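Local coordinates for lysyl-trna-dependent l-ysyl-phosphatidylgycerol synthase (Bacillus licheniformis, PDB 4V36), which transfers lysine from lysyl-tRNA to phosphatidylglycerol, making the modified membrane lipid lysyl-phosphatidylglycerol that is linked to bacterial resistance, at residues G27-A30 with L31-L34; R296-K299 with E300-K303; N316-L319 with P320-I324. All blocks are in the same frame, centred on the assembly; numbering follows the deposited sequence.

Contact 1: G27-A30 with L31-L34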
ATOM      1  N   GLY A  27       5.124   6.623  15.951  1.00 44.54           N
ATOM      2  CA  GLY A  27       4.912   5.386  15.221  1.00 32.32           C
ATOM      3  C   GLY A  27       3.866   5.541  14.135  1.00 44.58           C
ATOM      4  O   GLY A  27       3.141   6.534  14.094  1.00 45.96           O
ATOM      5  N   GLY A  28       3.787   4.553  13.249  1.00 40.73           N
ATOM      6  CA  GLY A  28       2.820   4.575  12.167  1.00 41.42           C
ATOM      7  C   GLY A  28       2.314   3.187  11.828  1.00 49.47           C
ATOM      8  O   GLY A  28       2.569   2.229  12.557  1.00 58.70           O
ATOM      9  N   ASN A  29       1.590   3.079  10.718  1.00 51.92           N
ATOM     10  CA  ASN A  29       1.089   1.790  10.259  1.00 49.81           C
ATOM     11  C   ASN A  29       1.545   1.481   8.836  1.00 51.18           C
ATOM     12  O   ASN A  29       2.589   1.958   8.392  1.00 55.72           O
ATOM     13  CB  ASN A  29      -0.440   1.743  10.347  1.00 48.84           C
ATOM     14  CG  ASN A  29      -1.106   2.827   9.523  1.00 54.60           C
ATOM     15  OD1 ASN A  29      -1.322   2.667   8.322  1.00 55.79           O
ATOM     16  ND2 ASN A  29      -1.443   3.937  10.170  1.00 64.97           N
ATOM     17  N   ALA A  30       0.755   0.686   8.123  1.00 49.27           N
ATOM     18  CA  ALA A  30       1.133   0.225   6.793  1.00 49.64           C
ATOM     19  C   ALA A  30       0.960   1.301   5.723  1.00 46.70           C
ATOM     20  O   ALA A  30       1.676   1.311   4.723  1.00 45.76           O
ATOM     21  CB  ALA A  30       0.330  -1.013   6.423  1.00 48.78           C
ATOM     22  N   LEU A  31       0.012   2.205   5.939  1.00 44.01           N
ATOM     23  CA  LEU A  31      -0.325   3.206   4.934  1.00 27.78           C
ATOM     24  C   LEU A  31       0.167   4.598   5.320  1.00 27.13           C
ATOM     25  O   LEU A  31      -0.154   5.585   4.656  1.00 36.32           O
ATOM     26  CB  LEU A  31      -1.837   3.231   4.709  1.00 22.75           C
ATOM     27  CG  LEU A  31      -2.480   1.885   4.368  1.00 26.54           C
ATOM     28  CD1 LEU A  31      -3.996   1.978   4.440  1.00 27.28           C
ATOM     29  CD2 LEU A  31      -2.037   1.408   2.993  1.00 25.71           C
ATOM     30  N   SER A  32       0.949   4.671   6.392  1.00 22.49           N
ATOM     31  CA  SER A  32       1.422   5.950   6.916  1.00 28.10           C
ATOM     32  C   SER A  32       2.378   6.659   5.960  1.00 35.19           C
ATOM     33  O   SER A  32       2.337   7.882   5.822  1.00 35.77           O
ATOM     34  CB  SER A  32       2.107   5.747   8.269  1.00 22.61           C
ATOM     35  OG  SER A  32       1.216   5.187   9.215  1.00 29.90           O
ATOM     36  N   HIS A  33       3.235   5.885   5.300  1.00 27.33           N
ATOM     37  CA  HIS A  33       4.253   6.448   4.419  1.00 23.85           C
ATOM     38  C   HIS A  33       3.639   7.128   3.198  1.00 20.32           C
ATOM     39  O   HIS A  33       4.262   7.992   2.582  1.00 26.13           O
ATOM     40  CB  HIS A  33       5.233   5.359   3.975  1.00 29.38           C
ATOM     41  CG  HIS A  33       6.458   5.891   3.297  1.00 54.43           C
ATOM     42  ND1 HIS A  33       6.668   5.779   1.940  1.00 60.89           N
ATOM     43  CD2 HIS A  33       7.536   6.544   3.792  1.00 60.03           C
ATOM     44  CE1 HIS A  33       7.824   6.336   1.628  1.00 60.39           C
ATOM     45  NE2 HIS A  33       8.372   6.808   2.733  1.00 62.43           N
ATOM     46  N   LEU A  34       2.413   6.744   2.857  1.00 19.67           N
ATOM     47  CA  LEU A  34       1.729   7.309   1.697  1.00 18.08           C
ATOM     48  C   LEU A  34       1.368   8.780   1.896  1.00 22.51           C
ATOM     49  O   LEU A  34       0.949   9.456   0.955  1.00 31.05           O
ATOM     50  CB  LEU A  34       0.469   6.502   1.379  1.00 16.65           C
ATOM     51  CG  LEU A  34       0.729   5.099   0.832  1.00 25.54           C
ATOM     52  CD1 LEU A  34      -0.577   4.367   0.584  1.00 19.26           C
ATOM     53  CD2 LEU A  34       1.558   5.175  -0.439  1.00 20.88           C
TER

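Contact 2: R296-K299 with E300-K303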
ATOM      1  N   ARG A 296      -4.645 -13.479  -6.808  1.00 36.60           N
ATOM      2  CA  ARG A 296      -4.359 -13.953  -5.460  1.00 33.85           C
ATOM      3  C   ARG A 296      -3.344 -15.090  -5.494  1.00 31.27           C
ATOM      4  O   ARG A 296      -2.517 -15.225  -4.592  1.00 29.77           O
ATOM      5  CB  ARG A 296      -5.651 -14.408  -4.775  1.00 22.19           C
ATOM      6  CG  ARG A 296      -5.469 -14.997  -3.384  1.00 19.67           C
ATOM      7  CD  ARG A 296      -6.802 -15.487  -2.833  1.00 19.96           C
ATOM      8  NE  ARG A 296      -6.664 -16.132  -1.529  1.00 33.30           N
ATOM      9  CZ  ARG A 296      -6.807 -15.505  -0.367  1.00 30.87           C
ATOM     10  NH1 ARG A 296      -7.094 -14.211  -0.340  1.00 33.44           N
ATOM     11  NH2 ARG A 296      -6.663 -16.173   0.770  1.00 32.57           N
ATOM     12  N   SER A 297      -3.406 -15.895  -6.550  1.00 33.05           N
ATOM     13  CA  SER A 297      -2.523 -17.046  -6.711  1.00 34.21           C
ATOM     14  C   SER A 297      -1.059 -16.640  -6.833  1.00 34.15           C
ATOM     15  O   SER A 297      -0.167 -17.400  -6.456  1.00 50.30           O
ATOM     16  CB  SER A 297      -2.936 -17.862  -7.937  1.00 40.38           C
ATOM     17  OG  SER A 297      -2.820 -17.094  -9.122  1.00 42.73           O
ATOM     18  N   PHE A 298      -0.814 -15.446  -7.364  1.00 25.38           N
ATOM     19  CA  PHE A 298       0.545 -14.941  -7.511  1.00 22.02           C
ATOM     20  C   PHE A 298       1.220 -14.794  -6.152  1.00 25.43           C
ATOM     21  O   PHE A 298       2.384 -15.151  -5.984  1.00 33.89           O
ATOM     22  CB  PHE A 298       0.547 -13.598  -8.246  1.00 25.90           C
ATOM     23  CG  PHE A 298       1.912 -12.980  -8.381  1.00 34.28           C
ATOM     24  CD1 PHE A 298       2.756 -13.352  -9.414  1.00 33.57           C
ATOM     25  CD2 PHE A 298       2.352 -12.028  -7.475  1.00 39.97           C
ATOM     26  CE1 PHE A 298       4.011 -12.787  -9.541  1.00 30.55           C
ATOM     27  CE2 PHE A 298       3.605 -11.460  -7.597  1.00 37.76           C
ATOM     28  CZ  PHE A 298       4.435 -11.840  -8.631  1.00 30.75           C
ATOM     29  N   LYS A 299       0.479 -14.263  -5.186  1.00 27.42           N
ATOM     30  CA  LYS A 299       1.003 -14.062  -3.841  1.00 30.42           C
ATOM     31  C   LYS A 299       0.895 -15.334  -3.005  1.00 30.35           C
ATOM     32  O   LYS A 299       1.701 -15.566  -2.104  1.00 30.71           O
ATOM     33  CB  LYS A 299       0.263 -12.918  -3.146  1.00 24.56           C
ATOM     34  CG  LYS A 299       0.273 -11.608  -3.914  1.00 23.18           C
ATOM     35  CD  LYS A 299      -0.395 -10.501  -3.114  1.00 30.91           C
ATOM     36  CE  LYS A 299      -0.428  -9.198  -3.891  1.00 31.61           C
ATOM     37  NZ  LYS A 299       0.932  -8.775  -4.313  1.00 49.14           N
ATOM     38  N   GLU A 300      -0.104 -16.153  -3.317  1.00 27.33           N
ATOM     39  CA  GLU A 300      -0.403 -17.342  -2.526  1.00 30.63           C
ATOM     40  C   GLU A 300       0.710 -18.384  -2.611  1.00 33.47           C
ATOM     41  O   GLU A 300       0.933 -19.140  -1.665  1.00 35.08           O
ATOM     42  CB  GLU A 300      -1.733 -17.953  -2.977  1.00 37.09           C
ATOM     43  CG  GLU A 300      -2.519 -18.645  -1.871  1.00 45.41           C
ATOM     44  CD  GLU A 300      -1.966 -20.012  -1.517  1.00 64.67           C
ATOM     45  OE1 GLU A 300      -1.371 -20.663  -2.402  1.00 69.69           O
ATOM     46  OE2 GLU A 300      -2.123 -20.434  -0.351  1.00 72.96           O
ATOM     47  N   LYS A 301       1.418 -18.414  -3.736  1.00 40.06           N
ATOM     48  CA  LYS A 301       2.463 -19.413  -3.948  1.00 41.04           C
ATOM     49  C   LYS A 301       3.694 -19.150  -3.080  1.00 44.45           C
ATOM     50  O   LYS A 301       4.618 -19.962  -3.038  1.00 47.99           O
ATOM     51  CB  LYS A 301       2.865 -19.466  -5.424  1.00 35.15           C
ATOM     52  CG  LYS A 301       3.596 -18.235  -5.927  1.00 37.02           C
ATOM     53  CD  LYS A 301       3.984 -18.400  -7.390  1.00 37.48           C
ATOM     54  CE  LYS A 301       4.799 -17.219  -7.889  1.00 39.50           C
ATOM     55  NZ  LYS A 301       4.036 -15.943  -7.821  1.00 42.94           N
ATOM     56  N   TYR A 302       3.702 -18.014  -2.392  1.00 42.01           N
ATOM     57  CA  TYR A 302       4.759 -17.706  -1.438  1.00 34.32           C
ATOM     58  C   TYR A 302       4.350 -18.150  -0.037  1.00 35.40           C
ATOM     59  O   TYR A 302       5.050 -17.879   0.939  1.00 37.43           O
ATOM     60  CB  TYR A 302       5.087 -16.212  -1.453  1.00 27.67           C
ATOM     61  CG  TYR A 302       5.768 -15.752  -2.723  1.00 30.98           C
ATOM     62  CD1 TYR A 302       7.138 -15.895  -2.887  1.00 23.40           C
ATOM     63  CD2 TYR A 302       5.040 -15.175  -3.756  1.00 34.75           C
ATOM     64  CE1 TYR A 302       7.766 -15.478  -4.046  1.00 25.22           C
ATOM     65  CE2 TYR A 302       5.660 -14.754  -4.918  1.00 31.68           C
ATOM     66  CZ  TYR A 302       7.023 -14.909  -5.058  1.00 31.16           C
ATOM     67  OH  TYR A 302       7.647 -14.493  -6.213  1.00 30.75           O
ATOM     68  N   LYS A 303       3.213 -18.838   0.040  1.00 34.37           N
ATOM     69  CA  LYS A 303       2.646 -19.323   1.301  1.00 34.52           C
ATOM     70  C   LYS A 303       2.609 -18.256   2.396  1.00 35.57           C
ATOM     71  O   LYS A 303       3.246 -18.411   3.436  1.00 39.52           O
ATOM     72  CB  LYS A 303       3.428 -20.543   1.802  1.00 40.89           C
ATOM     73  CG  LYS A 303       2.934 -21.877   1.258  1.00 55.31           C
ATOM     74  CD  LYS A 303       3.199 -22.019  -0.234  1.00 65.72           C
ATOM     75  CE  LYS A 303       2.566 -23.284  -0.790  1.00 69.87           C
ATOM     76  NZ  LYS A 303       1.086 -23.282  -0.617  1.00 65.97           N
TER

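Contact 3: N316-L319 with P320-I324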
ATOM      1  N   ASN A 316     -25.520   0.443   4.327  1.00 58.02           N
ATOM      2  CA  ASN A 316     -25.250  -0.731   3.501  1.00 54.80           C
ATOM      3  C   ASN A 316     -25.766  -0.576   2.076  1.00 45.45           C
ATOM      4  O   ASN A 316     -25.221  -1.159   1.137  1.00 32.88           O
ATOM      5  CB  ASN A 316     -25.863  -1.980   4.140  1.00 63.96           C
ATOM      6  CG  ASN A 316     -25.474  -3.256   3.420  1.00 69.74           C
ATOM      7  OD1 ASN A 316     -24.450  -3.867   3.726  1.00 74.35           O
ATOM      8  ND2 ASN A 316     -26.292  -3.666   2.457  1.00 70.62           N
ATOM      9  N   ARG A 317     -26.821   0.217   1.918  1.00 36.69           N
ATOM     10  CA  ARG A 317     -27.429   0.430   0.613  1.00 28.81           C
ATOM     11  C   ARG A 317     -26.575   1.371  -0.236  1.00 35.00           C
ATOM     12  O   ARG A 317     -26.721   1.429  -1.457  1.00 45.84           O
ATOM     13  CB  ARG A 317     -28.844   0.990   0.772  1.00 23.13           C
ATOM     14  CG  ARG A 317     -29.752   0.750  -0.420  1.00 35.45           C
ATOM     15  CD  ARG A 317     -31.165   1.231  -0.132  1.00 48.95           C
ATOM     16  NE  ARG A 317     -31.688   0.672   1.112  1.00 57.28           N
ATOM     17  CZ  ARG A 317     -32.380  -0.460   1.192  1.00 58.98           C
ATOM     18  NH1 ARG A 317     -32.636  -1.163   0.098  1.00 56.49           N
ATOM     19  NH2 ARG A 317     -32.814  -0.890   2.369  1.00 57.39           N
ATOM     20  N   SER A 318     -25.677   2.099   0.420  1.00 26.99           N
ATOM     21  CA  SER A 318     -24.817   3.057  -0.263  1.00 24.13           C
ATOM     22  C   SER A 318     -23.411   2.501  -0.473  1.00 26.66           C
ATOM     23  O   SER A 318     -22.502   3.223  -0.881  1.00 35.02           O
ATOM     24  CB  SER A 318     -24.745   4.364   0.526  1.00 29.55           C
ATOM     25  OG  SER A 318     -24.072   4.175   1.758  1.00 45.05           O
ATOM     26  N   LEU A 319     -23.242   1.213  -0.191  1.00 23.62           N
ATOM     27  CA  LEU A 319     -21.946   0.554  -0.331  1.00 24.91           C
ATOM     28  C   LEU A 319     -21.421   0.489  -1.777  1.00 22.34           C
ATOM     29  O   LEU A 319     -20.229   0.707  -1.998  1.00 25.84           O
ATOM     30  CB  LEU A 319     -22.012  -0.857   0.265  1.00 15.73           C
ATOM     31  CG  LEU A 319     -20.724  -1.679   0.275  1.00 24.05           C
ATOM     32  CD1 LEU A 319     -19.627  -0.938   1.016  1.00 15.18           C
ATOM     33  CD2 LEU A 319     -20.974  -3.045   0.902  1.00 22.99           C
ATOM     34  N   PRO A 320     -22.290   0.186  -2.766  1.00 20.42           N
ATOM     35  CA  PRO A 320     -21.770   0.201  -4.141  1.00 15.15           C
ATOM     36  C   PRO A 320     -21.252   1.570  -4.581  1.00 23.07           C
ATOM     37  O   PRO A 320     -20.226   1.646  -5.259  1.00 17.30           O
ATOM     38  CB  PRO A 320     -22.986  -0.205  -4.979  1.00 21.94           C
ATOM     39  CG  PRO A 320     -23.824  -1.004  -4.056  1.00 18.26           C
ATOM     40  CD  PRO A 320     -23.664  -0.353  -2.717  1.00 18.75           C
ATOM     41  N   VAL A 321     -21.954   2.633  -4.203  1.00 19.78           N
ATOM     42  CA  VAL A 321     -21.525   3.987  -4.535  1.00 21.27           C
ATOM     43  C   VAL A 321     -20.208   4.315  -3.840  1.00 23.46           C
ATOM     44  O   VAL A 321     -19.300   4.886  -4.445  1.00 18.93           O
ATOM     45  CB  VAL A 321     -22.584   5.033  -4.139  1.00 29.36           C
ATOM     46  CG1 VAL A 321     -22.096   6.436  -4.472  1.00 26.85           C
ATOM     47  CG2 VAL A 321     -23.905   4.740  -4.835  1.00 23.77           C
ATOM     48  N   THR A 322     -20.116   3.940  -2.567  1.00 19.98           N
ATOM     49  CA  THR A 322     -18.924   4.176  -1.759  1.00 14.15           C
ATOM     50  C   THR A 322     -17.669   3.599  -2.410  1.00 17.77           C
ATOM     51  O   THR A 322     -16.626   4.252  -2.456  1.00 21.71           O
ATOM     52  CB  THR A 322     -19.085   3.574  -0.350  1.00 16.49           C
ATOM     53  OG1 THR A 322     -20.207   4.181   0.303  1.00 21.03           O
ATOM     54  CG2 THR A 322     -17.831   3.802   0.482  1.00 24.12           C
ATOM     55  N   MET A 323     -17.782   2.377  -2.919  1.00 13.44           N
ATOM     56  CA  MET A 323     -16.665   1.713  -3.582  1.00 22.95           C
ATOM     57  C   MET A 323     -16.239   2.453  -4.847  1.00 22.06           C
ATOM     58  O   MET A 323     -15.050   2.545  -5.148  1.00 27.02           O
ATOM     59  CB  MET A 323     -17.029   0.268  -3.920  1.00 21.55           C
ATOM     60  CG  MET A 323     -17.137  -0.648  -2.716  1.00 30.98           C
ATOM     61  SD  MET A 323     -15.548  -0.883  -1.899  1.00 43.44           S
ATOM     62  CE  MET A 323     -14.577  -1.583  -3.232  1.00 55.11           C
ATOM     63  N   ILE A 324     -17.215   2.977  -5.581  1.00 19.87           N
ATOM     64  CA  ILE A 324     -16.941   3.729  -6.801  1.00 16.68           C
ATOM     65  C   ILE A 324     -16.197   5.028  -6.498  1.00 18.57           C
ATOM     66  O   ILE A 324     -15.230   5.375  -7.180  1.00 25.89           O
ATOM     67  CB  ILE A 324     -18.243   4.047  -7.567  1.00 28.92           C
ATOM     68  CG1 ILE A 324     -18.809   2.773  -8.194  1.00 41.62           C
ATOM     69  CG2 ILE A 324     -17.994   5.083  -8.651  1.00 24.06           C
ATOM     70  CD1 ILE A 324     -17.892   2.148  -9.225  1.00 41.40           C
TER

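Contact 1: G27-A30 with L31-L34
Ser32 OG is gripped by two groups: the backbone N-H of Asn29, three residues earlier, and the hydroxyl of Ser68. The first bond is short and nearly straight, with Asn29 N 2.6 Å from Ser32 OG and an N-H...O angle of 173°. Ser32 holds OG beside its own backbone N (chi1 -60°), turning the oxygen back against the preceding chain. Gly28, without a side chain, leaves room there, and its CA lies 3.4 Å from Ser32 OG.

Asn29 closes a second, smaller ring. Its OD1 accepts the N-H of Leu31 at 2.8 Å, a side-chain oxygen bonded to the backbone N two residues on, which is the definition of an Asx turn. The donor is tilted from the plane of the amide carbonyl. With CG between backbone N and carbonyl carbon (chi1 59°), the amide folds over the turn it makes; ND2 ends 3.1 Å from Ser32 OG, but the angle is too poor for a hydrogen bond. Beside the bonded N-H, the CB of Leu31 packs 3.7 Å from Asn29 OD1, a carbon-to-oxygen contact.

The turn lies in the loop between helix 16-25 and strand 41-44. Ser68 and Leu64, which meets the side chains of Leu31 and Leu34, both belong to strand 60-69, and Gln53 of strand 50-57 binds Ser32 O, so residues 31-34 lie against two neighbouring strands of the large mixed sheet.

Contact 2: R296-K299 with E300-K303
Lys301 starts its side chain from between its backbone N and carbonyl carbon (chi1 69°), runs extended, then bends at the last torsion; Phe298 sends its ring away from its own backbone N (chi1 177°). Together these torsions set the lysine ammonium over the ring. Lys301 NZ lies 3.7 Å from the centroid of the Phe298 ring and 28° off its normal, a cation-pi contact shifted toward the rim, with CD1 the nearest ring atom. The same NZ donates to Phe298 O at 2.6 Å, in the carbonyl plane and on a lone pair.

This carbonyl stands where helix 296-300 runs out. Upstream, Glu300 N still bonds to Arg296 O at 2.9 Å, whereas Lys301 N to Ser297 O is only a weak bond. Tyr302 N then reaches back three residues to Lys299 O at 3.2 Å, and a type I turn follows from Glu300 to Lys303. Tyr302 meets the end of the helix with a ring edge: its CD2 is 3.5 Å from Phe298 O, and Lys299 O lies in the ring plane.

Asp238 of helix 236-251 forms a salt bridge with Lys301 NZ and accepts from Tyr302 OH. The ammonium thus takes the place of a backbone N-H at a terminal helix carbonyl, while the ring face and the carboxylate of Asp238 would be expected to favour the charged form of the amine.

Contact 3: N316-L319 with P320-I324
Ser318 and Thr322 meet at the N-terminus of helix 319-330, where Ser318 holds the N-cap position. Its side chain makes no capping bond: with OG between its backbone N and carbonyl carbon (chi1 67°), the hydroxyl turns back to bond to Lys315 O. The Ser318 carbonyl starts the regular i to i+4 bonding, and its O accepts two hydrogen bonds from Thr322, one from the backbone and one from the side chain. Thr322 N lies 3.0 Å from Ser318 O, with the donor only modestly tilted from the carbonyl plane, as in a regular helical turn. Thr322 OG1 is 2.8 Å from the same Ser318 O but stands well above that plane, 43° out of it. The threonine torsion brings the hydroxyl to this carbonyl: OG1 lies beside the residue's own backbone N (chi1 -60°), facing back along the helix, while the methyl CG2 takes the branch anti to that N.

Pro320 fits in the first turn, where its lack of an N-H costs no helical bond. The peptide link sets Leu319 CB 3.4 Å from Pro320 CD, tighter than a usual van der Waals contact. Leu319 CG, anti to the backbone N, carries the isobutyl end to the sheet, meeting Leu311 and Tyr313 of strand 305-313 and Phe113 of strand 111-122. Met323, one turn on, folds at both chi2 and chi3 and leads its end away from Leu319, toward Leu311 and Val281 of helix 276-285. The two side chains therefore only brush, at 4.5 Å between Leu319 CD1 and Met323 CG. The backbone link is firmer: Met323 N donates to Leu319 O at 3.1 Å, and Met323 CG lies 3.5 Å from that same oxygen.

All three contacts are local, yet they occupy different settings. Contact 1 is a surface contact although its centre is about 9 Å from the chain centre; contacts 2 and 3 are partly buried but more peripheral, at about 17 and 22 Å. None touches another, and contacts 2 and 3 are about 29 Å apart between centres. Those two nevertheless flank strand 305-313 along the chain and both meet strand 111-122. Their chemistry follows position: contact 1 ties a loop with neutral polar groups, contact 2 finishes a helix with a charged amine over an aromatic ring, and contact 3 starts a helix with a hydroxyl and apolar side chains.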